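Local structure of 2-aminomuconic 6-semialdehyde dehydrogenase (Pseudomonas sp., 7BZV) at residues K3-F8 with D181-A186; G11-S16 with V192-G197; G55-T60 with V66-R71. The protein catalyses, as a tetrameric aldehyde dehydrogenase, the NAD+-dependent oxidation of 2-aminomuconic 6-semialdehyde in the meta-cleavage pathway of 2-aminophenol catabolism. All coordinates share one frame; numbering follows the deposited sequence.

From the N terminus, strand 3-9 supplies the first partner of contact 1 and strand 12-14, its antiparallel neighbour in a four-stranded sheet, the first of contact 2. Both wait some 175 residues for their mates, which lie at the start and towards the end of helix 184-196. The segments alternate along the chain, so these two long loops cross, and together they lay the N-terminal sheet along one helix. Contact 3 closes a short loop between residues 55-60 and helix 62-78 and is nested inside both. It is about 24 Å from contact 1, centre to centre, but touches contact 2, where W68 CZ3 lies 3.2 Å from V196 O.

Contact 1 (K3-F8 with D181-A186); sequences KQYRNF and DTPGTA
The phenol ring of Y5 lies with one face against the backbone of G184, whose CA sits 3.4 Å above the ring plane, displaced from the middle toward the rim. This is a CH-pi contact: CA is 3.7 Å from the ring centroid and only 23° off the ring normal. P183 C lies over the same face, while the proline ring reaches the CD2 corner, CG coming to 3.6 Å from Y5 CD2. The two side chains cross at roughly a right angle, and the proline meets Y5 with its CG, CB lying farther off.

The residue types follow from this closeness. A side chain at G184 would have its CB only 2.9 Å from Y5 OH, a clash, so glycine lets the phenol settle directly on the main chain. Proline adds a rigid, apolar shoulder that keeps its shape beside the ring. On the other side of the contact, Y5 sets CG beside its own backbone N and anti to the carbonyl carbon (chi1 -77°), which carries the ring from the strand across to the helix. The backbone N of the buried G184 is hydrogen-bonded to the carboxylate of D90 (OD2).

Helix 184-196 follows strand 173-177 and leads to the parallel strand 203-205, a beta-alpha-beta unit consistent with the coenzyme-binding domain of aldehyde dehydrogenases. Y5 itself is hydrogen-bonded through its backbone to V33 and H35 of strand 30-35. Its side chain also touches A32 of that strand and A86 of helix 80-91, so the ring fills the junction between the N-terminal sheet and two helices.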
# COMPACT_ATOMS: atom_id res chain seq x y z
N LYS B 3 -13.07 -5.62 47.91
CA LYS B 3 -12.96 -6.16 46.56
C LYS B 3 -11.82 -7.15 46.45
O LYS B 3 -10.72 -6.92 46.95
CB LYS B 3 -12.76 -4.98 45.60
CG LYS B 3 -13.48 -5.01 44.24
CD LYS B 3 -13.82 -3.58 43.72
CE LYS B 3 -12.71 -2.57 44.07
NZ LYS B 3 -12.96 -1.17 43.59
N GLN B 4 -12.09 -8.27 45.78
CA GLN B 4 -11.06 -9.21 45.36
C GLN B 4 -10.81 -9.03 43.86
O GLN B 4 -11.76 -8.96 43.07
CB GLN B 4 -11.45 -10.66 45.63
CG GLN B 4 -11.82 -10.98 47.07
CD GLN B 4 -10.70 -10.69 48.04
OE1 GLN B 4 -9.63 -11.31 48.00
NE2 GLN B 4 -10.92 -9.72 48.92
N TYR B 5 -9.55 -8.95 43.49
CA TYR B 5 -9.11 -8.95 42.10
C TYR B 5 -8.41 -10.29 41.89
O TYR B 5 -7.30 -10.51 42.40
CB TYR B 5 -8.23 -7.73 41.82
CG TYR B 5 -8.98 -6.41 41.65
CD1 TYR B 5 -10.20 -6.35 40.99
CD2 TYR B 5 -8.46 -5.22 42.15
CE1 TYR B 5 -10.87 -5.14 40.81
CE2 TYR B 5 -9.12 -4.00 41.99
CZ TYR B 5 -10.34 -3.97 41.32
OH TYR B 5 -11.02 -2.78 41.15
N ARG B 6 -9.08 -11.22 41.22
CA ARG B 6 -8.58 -12.58 41.08
C ARG B 6 -7.91 -12.77 39.73
O ARG B 6 -8.03 -11.94 38.82
CB ARG B 6 -9.71 -13.60 41.26
CG ARG B 6 -10.35 -13.56 42.63
CD ARG B 6 -11.62 -14.41 42.70
NE ARG B 6 -12.55 -14.07 41.63
CZ ARG B 6 -13.54 -13.19 41.74
NH1 ARG B 6 -13.73 -12.57 42.90
NH2 ARG B 6 -14.32 -12.95 40.69
N ASN B 7 -7.19 -13.88 39.61
CA ASN B 7 -6.66 -14.30 38.32
C ASN B 7 -7.78 -14.93 37.48
O ASN B 7 -8.81 -15.36 37.99
CB ASN B 7 -5.54 -15.32 38.50
CG ASN B 7 -4.45 -14.83 39.42
OD1 ASN B 7 -3.53 -14.14 39.00
ND2 ASN B 7 -4.53 -15.21 40.70
N PHE B 8 -7.54 -14.98 36.16
CA PHE B 8 -8.50 -15.57 35.22
C PHE B 8 -7.70 -16.45 34.26
O PHE B 8 -6.98 -15.95 33.40
CB PHE B 8 -9.28 -14.46 34.51
CG PHE B 8 -10.44 -14.95 33.68
CD1 PHE B 8 -11.57 -15.45 34.28
CD2 PHE B 8 -10.38 -14.88 32.28
CE1 PHE B 8 -12.64 -15.92 33.51
CE2 PHE B 8 -11.43 -15.35 31.51
CZ PHE B 8 -12.56 -15.86 32.12
N ASP B 181 0.27 -2.23 41.00
CA ASP B 181 -0.45 -1.07 41.50
C ASP B 181 -1.80 -0.88 40.84
O ASP B 181 -2.64 -0.14 41.37
CB ASP B 181 0.34 0.22 41.27
CG ASP B 181 1.45 0.39 42.25
OD1 ASP B 181 1.21 0.82 43.39
OD2 ASP B 181 2.58 0.09 41.87
N THR B 182 -2.02 -1.46 39.67
CA THR B 182 -3.21 -1.13 38.89
C THR B 182 -3.84 -2.42 38.37
O THR B 182 -3.91 -2.66 37.16
CB THR B 182 -2.85 -0.15 37.77
OG1 THR B 182 -1.76 -0.65 36.98
CG2 THR B 182 -2.41 1.14 38.39
N PRO B 183 -4.37 -3.26 39.28
CA PRO B 183 -4.97 -4.54 38.85
C PRO B 183 -6.40 -4.44 38.34
O PRO B 183 -6.88 -5.39 37.70
CB PRO B 183 -4.91 -5.38 40.13
CG PRO B 183 -5.07 -4.32 41.26
CD PRO B 183 -4.26 -3.15 40.76
N GLY B 184 -7.11 -3.36 38.63
CA GLY B 184 -8.55 -3.32 38.45
C GLY B 184 -9.09 -3.41 37.04
O GLY B 184 -9.88 -4.30 36.72
N THR B 185 -8.69 -2.47 36.19
CA THR B 185 -9.28 -2.48 34.85
C THR B 185 -8.91 -3.76 34.11
O THR B 185 -9.69 -4.24 33.29
CB THR B 185 -8.90 -1.21 34.06
OG1 THR B 185 -7.51 -0.93 34.14
CG2 THR B 185 -9.67 -0.00 34.65
N ALA B 186 -7.74 -4.34 34.41
CA ALA B 186 -7.37 -5.59 33.76
C ALA B 186 -8.29 -6.71 34.21
O ALA B 186 -8.68 -7.56 33.40
CB ALA B 186 -5.91 -5.96 34.07

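Contact 2 (G11-S16 with V192-G197); sequences GKWVES and VMEAVG
E194 meets W13 carboxylate to indole, reaching from helix 184-196 toward strand 12-14. Its CB already points at the strand, and with CG anti to the backbone N (chi1 169°) and the chain extended beyond it, the side chain delivers its charge at full length while brushing F8 on the way. CD comes to 3.7 Å from W13 NE1. Beyond it the carboxylate divides the single indole N-H between its two oxygens, and both bonds are weak. OE1 lies at the indole edge, in the ring plane, 3.4 Å from W13 NE1 with an N-H...O angle of 148°, and it also approaches W13 CZ2. OE2 is equally far from NE1, but its bond is more bent.

The carboxylate plane is turned 66° from the indole. Glutamate suits a helix surface facing an N-H donor, and tryptophan brings that donor on a broad apolar plate that also packs on T187, A190 and E191 of the same helix. Just past E194 this helix ends in a Schellman motif: G197, with positive phi, is the C-prime residue, and I198 N turns back to M193 O.

OE2 finds a further partner in a water, which donates to it over 2.9 Å. The same water donates to G11 O, so it bridges two acceptors, 4.2 Å apart from G11 O to E194 OE2, that could not bond each other directly. G11 too has positive phi, a conformation that favours glycine.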
# COMPACT_ATOMS: atom_id res chain seq x y z
N GLY B 11 -10.67 -19.70 31.50
CA GLY B 11 -12.07 -19.50 31.75
C GLY B 11 -12.49 -19.57 33.20
O GLY B 11 -13.69 -19.46 33.49
N LYS B 12 -11.54 -19.72 34.13
CA LYS B 12 -11.86 -19.89 35.55
C LYS B 12 -11.17 -18.82 36.36
O LYS B 12 -9.99 -18.50 36.13
CB LYS B 12 -11.45 -21.30 36.04
CG LYS B 12 -12.07 -22.46 35.24
CD LYS B 12 -11.50 -23.81 35.65
CE LYS B 12 -11.24 -24.71 34.43
NZ LYS B 12 -9.82 -25.17 34.34
N TRP B 13 -11.90 -18.24 37.30
CA TRP B 13 -11.31 -17.39 38.32
C TRP B 13 -10.53 -18.23 39.32
O TRP B 13 -10.96 -19.32 39.72
CB TRP B 13 -12.40 -16.57 39.00
CG TRP B 13 -13.18 -15.73 38.00
CD1 TRP B 13 -14.39 -16.03 37.43
CD2 TRP B 13 -12.77 -14.47 37.43
NE1 TRP B 13 -14.77 -15.03 36.57
CE2 TRP B 13 -13.79 -14.06 36.54
CE3 TRP B 13 -11.65 -13.65 37.59
CZ2 TRP B 13 -13.72 -12.86 35.82
CZ3 TRP B 13 -11.58 -12.46 36.87
CH2 TRP B 13 -12.61 -12.08 36.00
N VAL B 14 -9.36 -17.74 39.71
CA VAL B 14 -8.38 -18.50 40.48
C VAL B 14 -7.85 -17.57 41.56
O VAL B 14 -7.32 -16.49 41.25
CB VAL B 14 -7.23 -19.01 39.60
CG1 VAL B 14 -6.23 -19.81 40.43
CG2 VAL B 14 -7.77 -19.84 38.43
N GLU B 15 -7.98 -17.98 42.81
CA GLU B 15 -7.46 -17.27 43.97
C GLU B 15 -6.10 -17.84 44.37
O GLU B 15 -5.64 -18.85 43.84
CB GLU B 15 -8.45 -17.35 45.13
CG GLU B 15 -9.78 -16.65 44.83
CD GLU B 15 -10.78 -16.75 45.98
OE1 GLU B 15 -11.91 -16.24 45.85
OE2 GLU B 15 -10.43 -17.34 47.02
N SER B 16 -5.47 -17.19 45.35
CA SER B 16 -4.10 -17.54 45.70
C SER B 16 -3.87 -17.50 47.21
O SER B 16 -4.45 -16.68 47.92
CB SER B 16 -3.10 -16.60 45.03
OG SER B 16 -1.76 -16.93 45.38
N VAL B 192 -15.17 -8.82 31.05
CA VAL B 192 -15.78 -8.53 29.76
C VAL B 192 -15.54 -9.67 28.78
O VAL B 192 -16.46 -10.10 28.06
CB VAL B 192 -15.23 -7.20 29.20
CG1 VAL B 192 -15.62 -7.04 27.72
CG2 VAL B 192 -15.74 -6.06 30.01
N MET B 193 -14.31 -10.18 28.73
CA MET B 193 -14.03 -11.29 27.85
C MET B 193 -14.96 -12.45 28.15
O MET B 193 -15.54 -13.07 27.25
CB MET B 193 -12.58 -11.73 27.98
CG MET B 193 -11.62 -10.58 27.71
SD MET B 193 -11.72 -10.39 25.87
CE MET B 193 -10.67 -8.86 25.84
N GLU B 194 -15.16 -12.75 29.42
CA GLU B 194 -16.03 -13.85 29.80
C GLU B 194 -17.47 -13.54 29.43
O GLU B 194 -18.18 -14.42 28.95
CB GLU B 194 -15.88 -14.09 31.31
CG GLU B 194 -16.91 -15.02 31.90
CD GLU B 194 -16.74 -15.12 33.40
OE1 GLU B 194 -16.91 -14.09 34.09
OE2 GLU B 194 -16.40 -16.22 33.88
N ALA B 195 -17.90 -12.28 29.61
CA ALA B 195 -19.30 -11.94 29.36
C ALA B 195 -19.67 -12.08 27.89
O ALA B 195 -20.75 -12.58 27.56
CB ALA B 195 -19.61 -10.52 29.83
N VAL B 196 -18.79 -11.64 26.98
CA VAL B 196 -19.14 -11.70 25.56
C VAL B 196 -18.94 -13.09 24.99
O VAL B 196 -19.36 -13.36 23.87
CB VAL B 196 -18.36 -10.69 24.71
CG1 VAL B 196 -18.61 -9.28 25.20
CG2 VAL B 196 -16.88 -11.00 24.73
N GLY B 197 -18.25 -13.96 25.71
CA GLY B 197 -18.09 -15.33 25.30
C GLY B 197 -16.78 -15.67 24.63
O GLY B 197 -16.71 -16.68 23.93
O HOH W 1 -15.51 -18.45 32.18

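Contact 3 (G55-T60 with V66-R71); sequences GEWGRT and VDWLRR
W57 and W68 meet where the loop joining helices 39-52 and 62-78 of the aldehyde dehydrogenase fold folds back on the second of them. The corner of the W57 six-membered ring lies over one face of the W68 indole: W57 CZ3 is 3.5 Å from W68 CD1. The rings meet obliquely, their planes 55° apart and the W57 six-membered and W68 five-membered centroids separated by 5.1 Å. The two side chains run past each other in opposite directions, W68 reaching out with CG beside its backbone N (chi1 -81°).

Two lighter contacts from the same loop flank the W68 ring. E56 OE2 lies near the W68 plane, at the edge, 4.2 Å from CZ2, and the methyl CG2 of T60 comes to 4.2 Å from W68 NE1. Large flat residues suit this site because a loop and a helix this far apart, with no CA pair nearer than the 9.8 Å between T60 and W68, need long side chains to meet. With W68 cut back to an alanine, W57 CZ3 and the T60 methyl would probably face a gap, and the loop would be freer to shift against the helix.

Further out, W57 NE1 is hydrogen-bonded to N172 O, which helps set the rotation of the indole, and P199 and I198 pack on W57 and W68 respectively. The loop's own shape comes from consecutive turns, in which T60 N bonds to W57 O. That carbonyl is gripped twice, for T60 OG1 also donates to W57 O over 2.8 Å, at a C=O...O angle of 149°, while R65 NH1 bonds to the same hydroxyl.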
# COMPACT_ATOMS: atom_id res chain seq x y z
N GLY B 55 -8.61 -25.06 19.54
CA GLY B 55 -10.06 -25.09 19.52
C GLY B 55 -10.69 -23.99 18.70
O GLY B 55 -10.14 -23.56 17.68
N GLU B 56 -11.86 -23.54 19.16
CA GLU B 56 -12.68 -22.54 18.48
C GLU B 56 -11.87 -21.32 18.05
O GLU B 56 -11.99 -20.87 16.91
CB GLU B 56 -13.82 -22.11 19.41
CG GLU B 56 -14.81 -21.13 18.76
CD GLU B 56 -15.98 -20.75 19.66
OE1 GLU B 56 -16.26 -21.48 20.61
OE2 GLU B 56 -16.64 -19.71 19.42
N TRP B 57 -11.06 -20.76 18.95
CA TRP B 57 -10.32 -19.53 18.62
C TRP B 57 -9.39 -19.76 17.43
O TRP B 57 -9.25 -18.89 16.56
CB TRP B 57 -9.54 -19.05 19.84
CG TRP B 57 -9.04 -17.60 19.70
CD1 TRP B 57 -7.74 -17.19 19.64
CD2 TRP B 57 -9.84 -16.41 19.62
NE1 TRP B 57 -7.68 -15.83 19.49
CE2 TRP B 57 -8.96 -15.33 19.50
CE3 TRP B 57 -11.21 -16.17 19.65
CZ2 TRP B 57 -9.40 -14.01 19.42
CZ3 TRP B 57 -11.66 -14.86 19.57
CH2 TRP B 57 -10.76 -13.80 19.46
N GLY B 58 -8.76 -20.94 17.38
CA GLY B 58 -7.84 -21.27 16.31
C GLY B 58 -8.52 -21.43 14.99
O GLY B 58 -7.86 -21.40 13.95
N ARG B 59 -9.84 -21.59 14.99
CA ARG B 59 -10.59 -21.70 13.76
C ARG B 59 -11.33 -20.42 13.40
O ARG B 59 -12.07 -20.43 12.42
CB ARG B 59 -11.60 -22.86 13.87
CG ARG B 59 -10.97 -24.24 14.04
CD ARG B 59 -12.01 -25.35 14.11
NE ARG B 59 -13.10 -25.11 15.07
CZ ARG B 59 -13.13 -25.60 16.31
NH1 ARG B 59 -12.12 -26.36 16.75
NH2 ARG B 59 -14.16 -25.34 17.11
N THR B 60 -11.18 -19.33 14.16
CA THR B 60 -11.88 -18.10 13.80
C THR B 60 -11.36 -17.54 12.49
O THR B 60 -10.16 -17.60 12.19
CB THR B 60 -11.72 -17.02 14.87
OG1 THR B 60 -10.33 -16.76 15.07
CG2 THR B 60 -12.41 -17.45 16.17
N VAL B 66 -12.92 -9.62 13.90
CA VAL B 66 -13.41 -8.26 13.81
C VAL B 66 -14.63 -8.10 14.71
O VAL B 66 -14.69 -7.20 15.56
CB VAL B 66 -13.74 -7.89 12.34
CG1 VAL B 66 -14.51 -6.57 12.32
CG2 VAL B 66 -12.45 -7.77 11.49
N ASP B 67 -15.60 -9.00 14.55
CA ASP B 67 -16.82 -8.94 15.36
C ASP B 67 -16.53 -9.12 16.85
O ASP B 67 -17.10 -8.43 17.69
CB ASP B 67 -17.81 -10.01 14.88
CG ASP B 67 -18.42 -9.70 13.52
OD1 ASP B 67 -18.21 -8.59 13.01
OD2 ASP B 67 -19.10 -10.58 12.93
N TRP B 68 -15.66 -10.08 17.21
CA TRP B 68 -15.32 -10.25 18.62
C TRP B 68 -14.75 -8.97 19.19
O TRP B 68 -15.13 -8.54 20.29
CB TRP B 68 -14.29 -11.38 18.78
CG TRP B 68 -14.81 -12.79 18.79
CD1 TRP B 68 -14.49 -13.79 17.91
CD2 TRP B 68 -15.70 -13.37 19.74
NE1 TRP B 68 -15.15 -14.94 18.23
CE2 TRP B 68 -15.89 -14.72 19.36
CE3 TRP B 68 -16.36 -12.87 20.86
CZ2 TRP B 68 -16.70 -15.58 20.08
CZ3 TRP B 68 -17.16 -13.73 21.57
CH2 TRP B 68 -17.34 -15.06 21.17
N LEU B 69 -13.83 -8.32 18.45
CA LEU B 69 -13.20 -7.11 18.95
C LEU B 69 -14.25 -6.03 19.19
O LEU B 69 -14.16 -5.27 20.16
CB LEU B 69 -12.14 -6.59 17.96
CG LEU B 69 -10.91 -7.48 17.79
CD1 LEU B 69 -10.10 -6.96 16.59
CD2 LEU B 69 -10.08 -7.48 19.01
N ARG B 70 -15.24 -5.95 18.30
CA ARG B 70 -16.30 -4.97 18.47
C ARG B 70 -17.24 -5.35 19.62
O ARG B 70 -17.73 -4.48 20.34
CB ARG B 70 -17.05 -4.81 17.15
CG ARG B 70 -16.26 -4.04 16.13
CD ARG B 70 -16.86 -4.10 14.69
NE ARG B 70 -16.05 -3.33 13.74
CZ ARG B 70 -16.16 -3.42 12.41
NH1 ARG B 70 -17.06 -4.23 11.85
NH2 ARG B 70 -15.38 -2.69 11.65
N ARG B 71 -17.52 -6.65 19.80
CA ARG B 71 -18.35 -7.06 20.93
C ARG B 71 -17.66 -6.75 22.25
O ARG B 71 -18.30 -6.32 23.21
CB ARG B 71 -18.69 -8.55 20.83
CG ARG B 71 -19.30 -8.91 19.49
CD ARG B 71 -20.52 -9.77 19.66
NE ARG B 71 -20.18 -11.16 19.89
CZ ARG B 71 -20.41 -11.82 21.03
NH1 ARG B 71 -20.99 -11.19 22.05
NH2 ARG B 71 -20.07 -13.10 21.13